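Local coordinates for penicillin-binding protein PbpB (Mycobacterium tuberculosis, PDB 6KGU) that cross-links peptidoglycan in cell wall synthesis as a transpeptidase, and is the target of beta-lactam antibiotics such as aztreonam, at residues R346-L358 / A399-I412. Numbering follows the deposited sequence.
Sequences RKFGLGQRTGVGL and AIANDGVRVPPRII
R406 lays its guanidinium against G349, whose CA lies over one face, 3.4 Å from NH2. With CG anti to the backbone N (chi1 -171°) and a bend at chi3, the arginine reaches the C-terminal end of helix 338-347, where R406 NE donates a hydrogen bond of 2.8 Å to a lone pair of K347 O, within the plane of that carbonyl; NH2 adds a weak bond to the same oxygen. A positive group at this negative end of the helix dipole is probably favourable. G349, the first residue to leave helical angles, carries the positive phi of a Schellman motif; glycine suits it because a CB would be jammed against F348 O at these angles and would clash with R406 CZ. Beside it the end of the F348 ring comes back across, CE1 lying 4.0 Å from A399 CB and the ring edge meeting I400 CG1.

Both segments belong to the penicillin-binding transpeptidase domain, away from the aztreonam pocket, and join the end of helix 338-347 and the loop after it to the chain leading from helix 390-401 to strand 412-416. The rigid ring of P409 crosses T354 at about a right angle, its CD 3.9 Å from T354 CB, while T354 OG1 is hydrogen-bonded to E361 OE2. R410, bent at chi2, curls back so that NH1 donates to T354 O at 2.9 Å, from above the carbonyl plane, and also to P409 O; one water links its NH2 to T354 O. The backbone then takes over: I411 N donates to V356 O at 3.3 Å, and V356 CA approaches P409 O at 3.2 Å in a CH...O contact. Branched I411 offers CG2 to L358 CG at 3.8 Å.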
ATOM      1  N   ARG A 346      -3.080  -9.834 -13.637  1.00 35.13           N
ATOM      2  CA  ARG A 346      -4.185  -8.951 -14.000  1.00 36.76           C
ATOM      3  C   ARG A 346      -5.309  -9.025 -12.979  1.00 32.78           C
ATOM      4  O   ARG A 346      -5.883  -7.994 -12.608  1.00 34.65           O
ATOM      5  CB  ARG A 346      -4.702  -9.310 -15.395  1.00 34.57           C
ATOM      6  CG  ARG A 346      -3.796  -8.858 -16.520  1.00 44.17           C
ATOM      7  CD  ARG A 346      -4.226  -7.489 -17.008  1.00 55.85           C
ATOM      8  NE  ARG A 346      -3.109  -6.555 -17.019  1.00 58.22           N
ATOM      9  CZ  ARG A 346      -3.228  -5.254 -17.252  1.00 55.54           C
ATOM     10  NH1 ARG A 346      -4.423  -4.725 -17.505  1.00 55.45           N
ATOM     11  NH2 ARG A 346      -2.146  -4.489 -17.235  1.00 43.64           N
ATOM     12  N   LYS A 347      -5.639 -10.230 -12.502  1.00 31.31           N
ATOM     13  CA  LYS A 347      -6.708 -10.325 -11.512  1.00 30.96           C
ATOM     14  C   LYS A 347      -6.334  -9.583 -10.235  1.00 30.29           C
ATOM     15  O   LYS A 347      -7.195  -8.982  -9.583  1.00 30.71           O
ATOM     16  CB  LYS A 347      -7.050 -11.789 -11.207  1.00 35.52           C
ATOM     17  CG  LYS A 347      -7.990 -12.439 -12.222  1.00 38.70           C
ATOM     18  CD  LYS A 347      -8.563 -13.776 -11.727  1.00 50.42           C
ATOM     19  CE  LYS A 347      -7.465 -14.681 -11.149  1.00 49.18           C
ATOM     20  NZ  LYS A 347      -7.903 -16.097 -10.823  1.00 48.64           N
ATOM     21  N   PHE A 348      -5.051  -9.619  -9.859  1.00 28.03           N
ATOM     22  CA  PHE A 348      -4.596  -8.880  -8.693  1.00 27.46           C
ATOM     23  C   PHE A 348      -4.612  -7.370  -8.910  1.00 32.13           C
ATOM     24  O   PHE A 348      -4.287  -6.636  -7.970  1.00 32.76           O
ATOM     25  CB  PHE A 348      -3.175  -9.328  -8.301  1.00 26.90           C
ATOM     26  CG  PHE A 348      -3.139 -10.466  -7.307  1.00 28.38           C
ATOM     27  CD1 PHE A 348      -3.575 -10.282  -5.999  1.00 35.71           C
ATOM     28  CD2 PHE A 348      -2.659 -11.713  -7.675  1.00 24.34           C
ATOM     29  CE1 PHE A 348      -3.520 -11.337  -5.067  1.00 29.11           C
ATOM     30  CE2 PHE A 348      -2.603 -12.775  -6.762  1.00 30.16           C
ATOM     31  CZ  PHE A 348      -3.035 -12.587  -5.457  1.00 27.26           C
ATOM     32  N   GLY A 349      -4.924  -6.895 -10.121  1.00 33.50           N
ATOM     33  CA  GLY A 349      -5.144  -5.480 -10.383  1.00 34.02           C
ATOM     34  C   GLY A 349      -3.930  -4.681 -10.808  1.00 30.55           C
ATOM     35  O   GLY A 349      -4.012  -3.447 -10.869  1.00 32.31           O
ATOM     36  N   LEU A 350      -2.814  -5.332 -11.115  1.00 28.38           N
ATOM     37  CA  LEU A 350      -1.614  -4.604 -11.495  1.00 31.69           C
ATOM     38  C   LEU A 350      -1.766  -4.015 -12.894  1.00 34.83           C
ATOM     39  O   LEU A 350      -2.490  -4.545 -13.739  1.00 37.46           O
ATOM     40  CB  LEU A 350      -0.398  -5.524 -11.422  1.00 26.35           C
ATOM     41  CG  LEU A 350      -0.258  -6.153 -10.025  1.00 28.81           C
ATOM     42  CD1 LEU A 350       1.017  -6.997  -9.918  1.00 26.85           C
ATOM     43  CD2 LEU A 350      -0.302  -5.072  -8.918  1.00 26.09           C
ATOM     44  N   GLY A 351      -1.099  -2.890 -13.126  1.00 32.30           N
ATOM     45  CA  GLY A 351      -1.159  -2.200 -14.402  1.00 28.02           C
ATOM     46  C   GLY A 351      -2.420  -1.393 -14.632  1.00 34.56           C
ATOM     47  O   GLY A 351      -2.570  -0.803 -15.707  1.00 32.31           O
ATOM     48  N   GLN A 352      -3.327  -1.345 -13.662  1.00 26.98           N
ATOM     49  CA  GLN A 352      -4.597  -0.650 -13.795  1.00 31.74           C
ATOM     50  C   GLN A 352      -4.816   0.240 -12.575  1.00 32.19           C
ATOM     51  O   GLN A 352      -4.560  -0.175 -11.441  1.00 30.68           O
ATOM     52  CB  GLN A 352      -5.770  -1.669 -13.944  1.00 37.66           C
ATOM     53  CG  GLN A 352      -5.430  -2.927 -14.805  1.00 41.03           C
ATOM     54  CD  GLN A 352      -6.085  -4.246 -14.295  1.00 49.43           C
ATOM     55  OE1 GLN A 352      -7.310  -4.386 -14.317  1.00 47.12           O
ATOM     56  NE2 GLN A 352      -5.257  -5.210 -13.845  1.00 31.90           N
ATOM     57  N   ARG A 353      -5.285   1.466 -12.811  1.00 30.77           N
ATOM     58  CA  ARG A 353      -5.721   2.335 -11.724  1.00 31.29           C
ATOM     59  C   ARG A 353      -6.799   1.663 -10.879  1.00 34.34           C
ATOM     60  O   ARG A 353      -7.678   0.969 -11.396  1.00 30.04           O
ATOM     61  CB  ARG A 353      -6.275   3.655 -12.269  1.00 30.12           C
ATOM     62  CG  ARG A 353      -5.221   4.633 -12.671  1.00 35.45           C
ATOM     63  CD  ARG A 353      -5.841   5.894 -13.265  1.00 36.03           C
ATOM     64  NE  ARG A 353      -4.779   6.777 -13.725  1.00 40.18           N
ATOM     65  CZ  ARG A 353      -4.331   6.822 -14.974  1.00 48.68           C
ATOM     66  NH1 ARG A 353      -4.868   6.037 -15.903  1.00 48.97           N
ATOM     67  NH2 ARG A 353      -3.345   7.656 -15.292  1.00 49.17           N
ATOM     68  N   THR A 354      -6.749   1.907  -9.568  1.00 30.43           N
ATOM     69  CA  THR A 354      -7.738   1.325  -8.680  1.00 28.82           C
ATOM     70  C   THR A 354      -9.087   2.031  -8.775  1.00 29.45           C
ATOM     71  O   THR A 354     -10.103   1.423  -8.428  1.00 29.33           O
ATOM     72  CB  THR A 354      -7.269   1.382  -7.225  1.00 29.68           C
ATOM     73  OG1 THR A 354      -7.202   2.753  -6.815  1.00 31.29           O
ATOM     74  CG2 THR A 354      -5.903   0.708  -7.041  1.00 30.70           C
ATOM     75  N   GLY A 355      -9.112   3.292  -9.217  1.00 29.43           N
ATOM     76  CA  GLY A 355     -10.306   4.110  -9.085  1.00 29.76           C
ATOM     77  C   GLY A 355     -10.580   4.589  -7.671  1.00 33.81           C
ATOM     78  O   GLY A 355     -11.743   4.836  -7.316  1.00 29.18           O
ATOM     79  N   VAL A 356      -9.535   4.748  -6.851  1.00 30.28           N
ATOM     80  CA  VAL A 356      -9.717   5.061  -5.428  1.00 29.53           C
ATOM     81  C   VAL A 356     -10.395   6.408  -5.200  1.00 30.21           C
ATOM     82  O   VAL A 356     -10.946   6.649  -4.115  1.00 34.43           O
ATOM     83  CB  VAL A 356      -8.343   5.001  -4.706  1.00 29.75           C
ATOM     84  CG1 VAL A 356      -7.375   5.999  -5.327  1.00 23.09           C
ATOM     85  CG2 VAL A 356      -8.496   5.260  -3.214  1.00 26.01           C
ATOM     86  N   GLY A 357     -10.386   7.296  -6.190  1.00 31.72           N
ATOM     87  CA  GLY A 357     -10.972   8.608  -6.001  1.00 29.68           C
ATOM     88  C   GLY A 357      -9.990   9.667  -5.546  1.00 37.46           C
ATOM     89  O   GLY A 357     -10.375  10.592  -4.816  1.00 32.95           O
ATOM     90  N   LEU A 358      -8.725   9.548  -5.931  1.00 27.64           N
ATOM     91  CA  LEU A 358      -7.713  10.525  -5.579  1.00 28.93           C
ATOM     92  C   LEU A 358      -7.048  11.044  -6.845  1.00 32.62           C
ATOM     93  O   LEU A 358      -6.771  10.257  -7.754  1.00 32.35           O
ATOM     94  CB  LEU A 358      -6.641   9.907  -4.647  1.00 30.25           C
ATOM     95  CG  LEU A 358      -7.091   9.593  -3.211  1.00 32.98           C
ATOM     96  CD1 LEU A 358      -6.104   8.688  -2.471  1.00 27.40           C
ATOM     97  CD2 LEU A 358      -7.306  10.888  -2.448  1.00 27.27           C
ATOM     98  N   ALA A 399      -6.676  -8.566  -1.286  1.00 26.84           N
ATOM     99  CA  ALA A 399      -7.393  -9.667  -1.927  1.00 24.32           C
ATOM    100  C   ALA A 399      -7.227 -10.954  -1.133  1.00 28.59           C
ATOM    101  O   ALA A 399      -8.187 -11.708  -0.921  1.00 26.24           O
ATOM    102  CB  ALA A 399      -6.881  -9.873  -3.359  1.00 27.01           C
ATOM    103  N   ILE A 400      -5.992 -11.225  -0.705  1.00 26.37           N
ATOM    104  CA  ILE A 400      -5.694 -12.431   0.050  1.00 24.31           C
ATOM    105  C   ILE A 400      -6.264 -12.330   1.458  1.00 28.12           C
ATOM    106  O   ILE A 400      -6.746 -13.317   2.026  1.00 28.11           O
ATOM    107  CB  ILE A 400      -4.166 -12.642   0.051  1.00 30.14           C
ATOM    108  CG1 ILE A 400      -3.690 -13.030  -1.357  1.00 26.98           C
ATOM    109  CG2 ILE A 400      -3.744 -13.654   1.119  1.00 29.39           C
ATOM    110  CD1 ILE A 400      -4.318 -14.344  -1.866  1.00 31.07           C
ATOM    111  N   ALA A 401      -6.211 -11.133   2.045  1.00 26.76           N
ATOM    112  CA  ALA A 401      -6.820 -10.917   3.354  1.00 27.96           C
ATOM    113  C   ALA A 401      -8.326 -11.193   3.319  1.00 29.26           C
ATOM    114  O   ALA A 401      -8.886 -11.752   4.266  1.00 30.17           O
ATOM    115  CB  ALA A 401      -6.562  -9.480   3.806  1.00 24.17           C
ATOM    116  N   ASN A 402      -8.992 -10.807   2.233  1.00 27.24           N
ATOM    117  CA  ASN A 402     -10.445 -10.932   2.133  1.00 30.88           C
ATOM    118  C   ASN A 402     -10.849 -12.248   1.476  1.00 31.37           C
ATOM    119  O   ASN A 402     -11.748 -12.288   0.626  1.00 28.94           O
ATOM    120  CB  ASN A 402     -11.009  -9.728   1.376  1.00 27.99           C
ATOM    121  CG  ASN A 402     -12.523  -9.653   1.427  1.00 32.25           C
ATOM    122  OD1 ASN A 402     -13.146  -9.896   2.471  1.00 31.42           O
ATOM    123  ND2 ASN A 402     -13.126  -9.317   0.289  1.00 31.53           N
ATOM    124  N   ASP A 403     -10.153 -13.337   1.839  1.00 28.44           N
ATOM    125  CA  ASP A 403     -10.533 -14.687   1.433  1.00 29.52           C
ATOM    126  C   ASP A 403     -10.572 -14.819  -0.082  1.00 30.80           C
ATOM    127  O   ASP A 403     -11.411 -15.529  -0.638  1.00 31.52           O
ATOM    128  CB  ASP A 403     -11.876 -15.101   2.054  1.00 30.19           C
ATOM    129  CG  ASP A 403     -11.697 -15.726   3.446  1.00 35.76           C
ATOM    130  OD1 ASP A 403     -10.533 -15.991   3.825  1.00 33.60           O
ATOM    131  OD2 ASP A 403     -12.703 -15.953   4.148  1.00 43.86           O
ATOM    132  N   GLY A 404      -9.650 -14.124  -0.753  1.00 31.58           N
ATOM    133  CA  GLY A 404      -9.469 -14.253  -2.185  1.00 28.87           C
ATOM    134  C   GLY A 404     -10.221 -13.242  -3.024  1.00 28.09           C
ATOM    135  O   GLY A 404     -10.072 -13.252  -4.250  1.00 30.35           O
ATOM    136  N   VAL A 405     -11.024 -12.373  -2.418  1.00 26.73           N
ATOM    137  CA  VAL A 405     -11.848 -11.434  -3.172  1.00 27.69           C
ATOM    138  C   VAL A 405     -11.238 -10.043  -3.046  1.00 27.05           C
ATOM    139  O   VAL A 405     -11.277  -9.426  -1.974  1.00 29.14           O
ATOM    140  CB  VAL A 405     -13.307 -11.447  -2.706  1.00 28.63           C
ATOM    141  CG1 VAL A 405     -14.080 -10.390  -3.449  1.00 28.10           C
ATOM    142  CG2 VAL A 405     -13.913 -12.833  -2.933  1.00 27.13           C
ATOM    143  N   ARG A 406     -10.697  -9.541  -4.150  1.00 29.53           N
ATOM    144  CA  ARG A 406     -10.125  -8.205  -4.167  1.00 29.04           C
ATOM    145  C   ARG A 406     -11.238  -7.177  -4.244  1.00 34.19           C
ATOM    146  O   ARG A 406     -12.146  -7.295  -5.074  1.00 34.28           O
ATOM    147  CB  ARG A 406      -9.183  -8.049  -5.353  1.00 28.75           C
ATOM    148  CG  ARG A 406      -8.365  -6.752  -5.332  1.00 26.18           C
ATOM    149  CD  ARG A 406      -7.221  -6.841  -6.319  1.00 29.04           C
ATOM    150  NE  ARG A 406      -7.648  -6.926  -7.716  1.00 26.86           N
ATOM    151  CZ  ARG A 406      -8.039  -5.889  -8.458  1.00 32.20           C
ATOM    152  NH1 ARG A 406      -8.083  -4.666  -7.944  1.00 27.97           N
ATOM    153  NH2 ARG A 406      -8.380  -6.074  -9.725  1.00 32.12           N
ATOM    154  N   VAL A 407     -11.181  -6.183  -3.366  1.00 28.54           N
ATOM    155  CA  VAL A 407     -12.130  -5.077  -3.387  1.00 29.35           C
ATOM    156  C   VAL A 407     -11.319  -3.808  -3.640  1.00 33.57           C
ATOM    157  O   VAL A 407     -10.558  -3.372  -2.762  1.00 28.41           O
ATOM    158  CB  VAL A 407     -12.942  -4.996  -2.081  1.00 31.58           C
ATOM    159  CG1 VAL A 407     -13.978  -3.852  -2.150  1.00 32.75           C
ATOM    160  CG2 VAL A 407     -13.649  -6.336  -1.790  1.00 31.55           C
ATOM    161  N   PRO A 408     -11.441  -3.195  -4.815  1.00 28.21           N
ATOM    162  CA  PRO A 408     -10.650  -1.999  -5.128  1.00 27.28           C
ATOM    163  C   PRO A 408     -10.792  -0.949  -4.039  1.00 31.05           C
ATOM    164  O   PRO A 408     -11.905  -0.663  -3.574  1.00 30.70           O
ATOM    165  CB  PRO A 408     -11.254  -1.523  -6.454  1.00 34.23           C
ATOM    166  CG  PRO A 408     -11.773  -2.800  -7.089  1.00 32.44           C
ATOM    167  CD  PRO A 408     -12.343  -3.568  -5.916  1.00 29.54           C
ATOM    168  N   PRO A 409      -9.681  -0.389  -3.569  1.00 34.33           N
ATOM    169  CA  PRO A 409      -9.745   0.541  -2.439  1.00 28.89           C
ATOM    170  C   PRO A 409     -10.466   1.824  -2.806  1.00 31.48           C
ATOM    171  O   PRO A 409     -10.420   2.281  -3.948  1.00 27.65           O
ATOM    172  CB  PRO A 409      -8.267   0.809  -2.113  1.00 32.30           C
ATOM    173  CG  PRO A 409      -7.540   0.473  -3.358  1.00 34.92           C
ATOM    174  CD  PRO A 409      -8.303  -0.622  -4.025  1.00 29.31           C
ATOM    175  N   ARG A 410     -11.120   2.415  -1.806  1.00 26.71           N
ATOM    176  CA  ARG A 410     -11.844   3.665  -1.964  1.00 25.29           C
ATOM    177  C   ARG A 410     -11.550   4.538  -0.758  1.00 28.93           C
ATOM    178  O   ARG A 410     -11.404   4.035   0.363  1.00 29.48           O
ATOM    179  CB  ARG A 410     -13.380   3.430  -2.069  1.00 26.68           C
ATOM    180  CG  ARG A 410     -13.833   2.650  -3.304  1.00 24.71           C
ATOM    181  CD  ARG A 410     -13.648   3.508  -4.534  1.00 29.43           C
ATOM    182  NE  ARG A 410     -14.121   2.892  -5.773  1.00 32.52           N
ATOM    183  CZ  ARG A 410     -13.362   2.224  -6.631  1.00 32.64           C
ATOM    184  NH1 ARG A 410     -12.060   2.049  -6.391  1.00 32.51           N
ATOM    185  NH2 ARG A 410     -13.898   1.731  -7.752  1.00 35.82           N
ATOM    186  N   ILE A 411     -11.493   5.846  -0.984  1.00 27.09           N
ATOM    187  CA  ILE A 411     -11.230   6.787   0.092  1.00 25.73           C
ATOM    188  C   ILE A 411     -12.401   7.727   0.347  1.00 26.49           C
ATOM    189  O   ILE A 411     -12.427   8.378   1.407  1.00 30.85           O
ATOM    190  CB  ILE A 411      -9.937   7.593  -0.165  1.00 29.69           C
ATOM    191  CG1 ILE A 411      -9.440   8.243   1.149  1.00 30.91           C
ATOM    192  CG2 ILE A 411     -10.171   8.657  -1.223  1.00 29.45           C
ATOM    193  CD1 ILE A 411      -7.940   8.498   1.185  1.00 31.79           C
ATOM    194  N   ILE A 412     -13.356   7.819  -0.573  1.00 28.00           N
ATOM    195  CA  ILE A 412     -14.583   8.578  -0.363  1.00 30.72           C
ATOM    196  C   ILE A 412     -15.618   7.611   0.193  1.00 37.81           C
ATOM    197  O   ILE A 412     -16.008   6.660  -0.489  1.00 30.87           O
ATOM    198  CB  ILE A 412     -15.098   9.221  -1.655  1.00 33.26           C
ATOM    199  CG1 ILE A 412     -13.968   9.878  -2.446  1.00 36.53           C
ATOM    200  CG2 ILE A 412     -16.190  10.231  -1.309  1.00 32.32           C
ATOM    201  CD1 ILE A 412     -13.312  11.009  -1.722  1.00 36.59           C
TER
HETATM  202  O   HOH W   1     -12.670   0.239  -9.693  1.00 39.65           O
HETATM  203  O   HOH W   2     -13.429   6.821  -3.179  1.00 29.06           O